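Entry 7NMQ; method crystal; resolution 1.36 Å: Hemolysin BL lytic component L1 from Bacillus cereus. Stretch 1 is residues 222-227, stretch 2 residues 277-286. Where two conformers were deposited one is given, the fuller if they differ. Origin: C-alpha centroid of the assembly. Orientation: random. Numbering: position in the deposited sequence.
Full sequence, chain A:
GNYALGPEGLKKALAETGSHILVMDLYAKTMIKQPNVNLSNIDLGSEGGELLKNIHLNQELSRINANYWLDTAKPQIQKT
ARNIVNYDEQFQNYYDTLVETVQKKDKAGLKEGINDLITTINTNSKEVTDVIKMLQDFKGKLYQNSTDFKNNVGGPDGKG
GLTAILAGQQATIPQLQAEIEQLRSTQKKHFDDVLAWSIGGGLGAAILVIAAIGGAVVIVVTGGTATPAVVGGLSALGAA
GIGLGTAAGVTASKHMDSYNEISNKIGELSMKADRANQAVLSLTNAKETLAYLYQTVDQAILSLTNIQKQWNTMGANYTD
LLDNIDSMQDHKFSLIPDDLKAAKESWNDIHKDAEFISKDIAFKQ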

ATOM      1  N   THR A 222      13.335  -0.750  21.046  1.00 18.30           N
ATOM      2  CA  THR A 222      13.590  -1.288  22.416  1.00 20.79           C
ATOM      3  C   THR A 222      14.302  -2.622  22.319  1.00 20.07           C
ATOM      4  O   THR A 222      13.769  -3.472  21.642  1.00 19.74           O
ATOM      5  CB  THR A 222      12.271  -1.634  23.108  1.00 21.48           C
ATOM      6  OG1 THR A 222      11.410  -0.503  23.082  1.00 24.65           O
ATOM      7  CG2 THR A 222      12.481  -2.065  24.539  1.00 24.14           C
ATOM      8  N   GLY A 223      15.411  -2.832  23.051  1.00 22.88           N
ATOM      9  CA  GLY A 223      16.179  -4.089  22.960  1.00 24.90           C
ATOM     10  C   GLY A 223      16.465  -4.541  21.523  1.00 23.08           C
ATOM     11  O   GLY A 223      16.478  -5.753  21.264  1.00 25.37           O
ATOM     12  N   GLY A 224      16.746  -3.616  20.607  1.00 21.29           N
ATOM     13  CA  GLY A 224      17.068  -3.936  19.201  1.00 21.30           C
ATOM     14  C   GLY A 224      15.856  -4.306  18.385  1.00 18.32           C
ATOM     15  O   GLY A 224      16.010  -4.582  17.165  1.00 20.07           O
ATOM     16  N   THR A 225      14.638  -4.119  18.907  1.00 16.26           N
ATOM     17  CA  THR A 225      13.398  -4.382  18.135  1.00 15.49           C
ATOM     18  C   THR A 225      12.703  -3.057  17.847  1.00 14.55           C
ATOM     19  O   THR A 225      12.390  -2.307  18.763  1.00 15.10           O
ATOM     20  CB  THR A 225      12.461  -5.316  18.888  1.00 16.51           C
ATOM     21  OG1 THR A 225      13.066  -6.582  19.123  1.00 18.62           O
ATOM     22  CG2 THR A 225      11.196  -5.571  18.114  1.00 17.72           C
ATOM     23  N   ALA A 226      12.444  -2.765  16.574  1.00 13.67           N
ATOM     24  CA  ALA A 226      11.668  -1.582  16.147  1.00 12.73           C
ATOM     25  C   ALA A 226      10.206  -1.978  15.974  1.00 13.17           C
ATOM     26  O   ALA A 226       9.892  -2.988  15.302  1.00 14.74           O
ATOM     27  CB  ALA A 226      12.257  -1.013  14.887  1.00 14.19           C
ATOM     28  N   THR A 227       9.323  -1.153  16.510  1.00 13.66           N
ATOM     29  CA  THR A 227       7.862  -1.441  16.550  1.00 15.54           C
ATOM     30  C   THR A 227       7.138  -0.123  16.313  1.00 15.39           C
ATOM     31  O   THR A 227       7.429   0.850  17.013  1.00 15.75           O
ATOM     32  CB  THR A 227       7.519  -2.026  17.938  1.00 20.42           C
ATOM     33  OG1 THR A 227       8.260  -3.233  18.127  1.00 23.28           O
ATOM     34  CG2 THR A 227       6.068  -2.359  18.151  1.00 23.79           C
TER
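Stretch 2 277-286: NQAVLSLTNA

The most unusual feature of this contact is how little of its polar joining is direct: a tight turn with two glycines is laid against a helix, and much of the polar joining is done by water, with a single direct hydrogen bond across the two stretches. Water 2 is the centrepiece. Water 2 donates to Gly 223 O at a short 2.4 Å and to Gln 278 O at 2.9 Å, and accepts from Thr 225 OG1 at 2.7 Å, so one molecule ties the turn carbonyl, the first strand side chain and the helix backbone together.

Stretch 2 is helical throughout, residues 277-286 forming the middle of a longer helix with regular backbone hydrogen bonds from the N of residue i+4 to the O of residue i. It lies on a type I' turn, Thr 222 to Thr 225, closed by paired backbone hydrogen bonds: Thr 225 N to Thr 222 O and Thr 222 N to Thr 225 O, both 2.9 Å. From Thr 225, the last residue of the turn, residues 225-227 run as a strand. Helix and strand axes cross at 46° and approach to 8.1 Å, their N-to-C directions more nearly parallel than antiparallel, so Gly 223 pairs with Gln 278 and Thr 225 with Ser 282 as both chains advance. The alpha carbons of the second pair, Thr 225 CA and Ser 282 CA, are just 4.6 Å apart.

The helix meets stretch 1 with residues spaced three or four apart: Gln 278, Leu 281, Ser 282 and Asn 285 all point their CA-to-CB bonds toward stretch 1, while Ala 279 and Leu 283 point away. Gln 278 extends over the turn and brings NE2 to 3.5 Å from Gly 223 CA. An ideal CB on Gly 223 would lie 2.6 Å from Gln 278 NE2, a clash, and the positive phi of 47° independently favours glycine. At Gly 224 the rule is different: phi is 76°, but an ideal CB would stand 4.3 Å from Ser 282 CB, so here backbone conformation, rather than crowding by the helix, is the argument for glycine. Gly 224 O packs 3.4 Å from Ser 282 CB.

Thr 225 is the buried centre of the contact. With chi1 in m, its OG1 comes within 3.1 Å of Ser 282 CA, pressed close to the helix backbone. Thr 225 OG1 is also 3.3 Å from Ser 282 N, but the angle is poor and no hydrogen bond results; that amide is already bound to Gln 278 O. The methyl CG2 of Thr 225 rests 3.4 Å from Asn 285 ND2.

One turn along the helix, Asn 285, in the t rotamer, supplies the direct bond: its ND2 donates to Ala 226 O at 3.1 Å, with an N-H...O angle of 143°. Water 3 reinforces this junction, donating to Ala 226 O at 3.2 Å and to Asn 285 OD1 at 2.9 Å. The design reading is compact: glycines at the turn, a threonine and a serine where the alpha carbons come nearest, and a carboxamide reaching the strand backbone.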

ATOM      1  N   ASN A 277      17.698 -13.295  24.497  1.00 13.71           N
ATOM      2  CA  ASN A 277      16.227 -13.264  24.343  1.00 13.55           C
ATOM      3  C   ASN A 277      15.847 -12.022  23.561  1.00 13.57           C
ATOM      4  O   ASN A 277      14.890 -12.105  22.717  1.00 14.09           O
ATOM      5  CB  ASN A 277      15.544 -13.374  25.693  1.00 15.59           C
ATOM      6  CG  ASN A 277      15.552 -14.808  26.185  1.00 19.40           C
ATOM      7  OD1 ASN A 277      16.262 -15.168  27.102  1.00 26.42           O
ATOM      8  ND2 ASN A 277      14.698 -15.635  25.632  1.00 25.04           N
ATOM      9  N   GLN A 278      16.550 -10.918  23.715  1.00 13.20           N
ATOM     10  CA  GLN A 278      16.290  -9.724  22.866  1.00 13.16           C
ATOM     11  C   GLN A 278      16.539 -10.070  21.400  1.00 13.17           C
ATOM     12  O   GLN A 278      15.838  -9.555  20.532  1.00 13.42           O
ATOM     13  CB  GLN A 278      17.123  -8.517  23.290  1.00 13.55           C
ATOM     14  CG  GLN A 278      16.603  -7.903  24.558  1.00 14.63           C
ATOM     15  CD  GLN A 278      17.349  -6.671  24.986  1.00 17.49           C
ATOM     16  OE1 GLN A 278      18.464  -6.400  24.550  1.00 21.58           O
ATOM     17  NE2 GLN A 278      16.722  -5.918  25.860  1.00 19.04           N
ATOM     18  N   ALA A 279      17.534 -10.900  21.127  1.00 12.52           N
ATOM     19  CA  ALA A 279      17.850 -11.291  19.746  1.00 11.91           C
ATOM     20  C   ALA A 279      16.704 -12.150  19.216  1.00 12.21           C
ATOM     21  O   ALA A 279      16.334 -11.988  18.075  1.00 11.91           O
ATOM     22  CB  ALA A 279      19.155 -12.048  19.664  1.00 13.49           C
ATOM     23  N   VAL A 280      16.193 -13.074  19.997  1.00 12.22           N
ATOM     24  CA  VAL A 280      15.041 -13.893  19.535  1.00 13.37           C
ATOM     25  C   VAL A 280      13.892 -12.956  19.171  1.00 13.11           C
ATOM     26  O   VAL A 280      13.232 -13.140  18.131  1.00 13.55           O
ATOM     27  CB  VAL A 280      14.627 -14.898  20.604  1.00 16.04           C
ATOM     28  CG1 VAL A 280      13.316 -15.570  20.234  1.00 17.94           C
ATOM     29  CG2 VAL A 280      15.749 -15.879  20.813  1.00 18.27           C
ATOM     30  N   LEU A 281      13.631 -11.986  20.020  1.00 13.43           N
ATOM     31  CA  LEU A 281      12.528 -11.047  19.783  1.00 13.56           C
ATOM     32  C   LEU A 281      12.784 -10.292  18.495  1.00 13.07           C
ATOM     33  O   LEU A 281      11.854 -10.142  17.652  1.00 13.54           O
ATOM     34  CB  LEU A 281      12.405 -10.101  20.971  1.00 15.41           C
ATOM     35  CG  LEU A 281      11.747 -10.730  22.179  1.00 18.51           C
ATOM     36  CD1 LEU A 281      11.938  -9.900  23.411  1.00 20.22           C
ATOM     37  CD2 LEU A 281      10.301 -11.015  21.978  1.00 22.53           C
ATOM     38  N   SER A 282      13.954  -9.704  18.355  1.00 11.48           N
ATOM     39  CA  SER A 282      14.185  -8.797  17.216  1.00 11.66           C
ATOM     40  C   SER A 282      14.198  -9.612  15.922  1.00 11.46           C
ATOM     41  O   SER A 282      13.649  -9.123  14.927  1.00 12.00           O
ATOM     42  CB  SER A 282      15.424  -7.969  17.411  1.00 14.58           C
ATOM     43  OG  SER A 282      16.576  -8.758  17.408  1.00 15.65           O
ATOM     44  N   LEU A 283      14.843 -10.762  15.918  1.00 10.80           N
ATOM     45  CA  LEU A 283      14.898 -11.564  14.694  1.00 10.74           C
ATOM     46  C   LEU A 283      13.515 -12.075  14.335  1.00 10.31           C
ATOM     47  O   LEU A 283      13.205 -12.126  13.108  1.00 10.89           O
ATOM     48  CB  LEU A 283      15.863 -12.725  14.870  1.00 11.79           C
ATOM     49  CG  LEU A 283      17.306 -12.267  15.057  1.00 13.48           C
ATOM     50  CD1 LEU A 283      18.125 -13.488  15.350  1.00 16.65           C
ATOM     51  CD2 LEU A 283      17.853 -11.517  13.842  1.00 15.23           C
ATOM     52  N   THR A 284      12.726 -12.468  15.305  1.00 10.68           N
ATOM     53  CA  THR A 284      11.384 -13.017  15.008  1.00 10.66           C
ATOM     54  C   THR A 284      10.496 -11.897  14.458  1.00 11.06           C
ATOM     55  O   THR A 284       9.755 -12.070  13.502  1.00 10.91           O
ATOM     56  CB  THR A 284      10.768 -13.697  16.226  1.00 11.12           C
ATOM     57  OG1 THR A 284      11.666 -14.715  16.675  1.00 13.13           O
ATOM     58  CG2 THR A 284       9.440 -14.326  15.884  1.00 12.15           C
ATOM     59  N   ASN A 285      10.576 -10.733  15.068  0.50 11.64           N
ATOM     60  CA  ASN A 285       9.852  -9.524  14.620  0.50 11.72           C
ATOM     61  C   ASN A 285      10.218  -9.239  13.161  0.50 11.42           C
ATOM     62  O   ASN A 285       9.301  -9.020  12.354  0.50 11.87           O
ATOM     63  CB  ASN A 285      10.199  -8.351  15.537  0.50 12.76           C
ATOM     64  CG  ASN A 285       9.478  -7.078  15.181  0.50 13.61           C
ATOM     65  OD1 ASN A 285       8.270  -7.044  15.300  0.50 14.70           O
ATOM     66  ND2 ASN A 285      10.231  -6.029  14.871  0.50 15.89           N
ATOM     67  N   ALA A 286      11.508  -9.202  12.854  1.00 11.10           N
ATOM     68  CA  ALA A 286      11.966  -8.913  11.483  1.00 10.84           C
ATOM     69  C   ALA A 286      11.447  -9.996  10.536  1.00 11.01           C
ATOM     70  O   ALA A 286      11.074  -9.662   9.407  1.00 11.53           O
ATOM     71  CB  ALA A 286      13.445  -8.730  11.432  1.00 11.68           C
TER
HETATM   72  O   HOH W   1      18.191  -7.741  19.589  1.00 18.94           O
HETATM   73  O   HOH W   2      14.460  -7.106  21.419  1.00 20.10           O
HETATM   74  O   HOH W   3       7.287  -4.480  14.257  1.00 23.99           O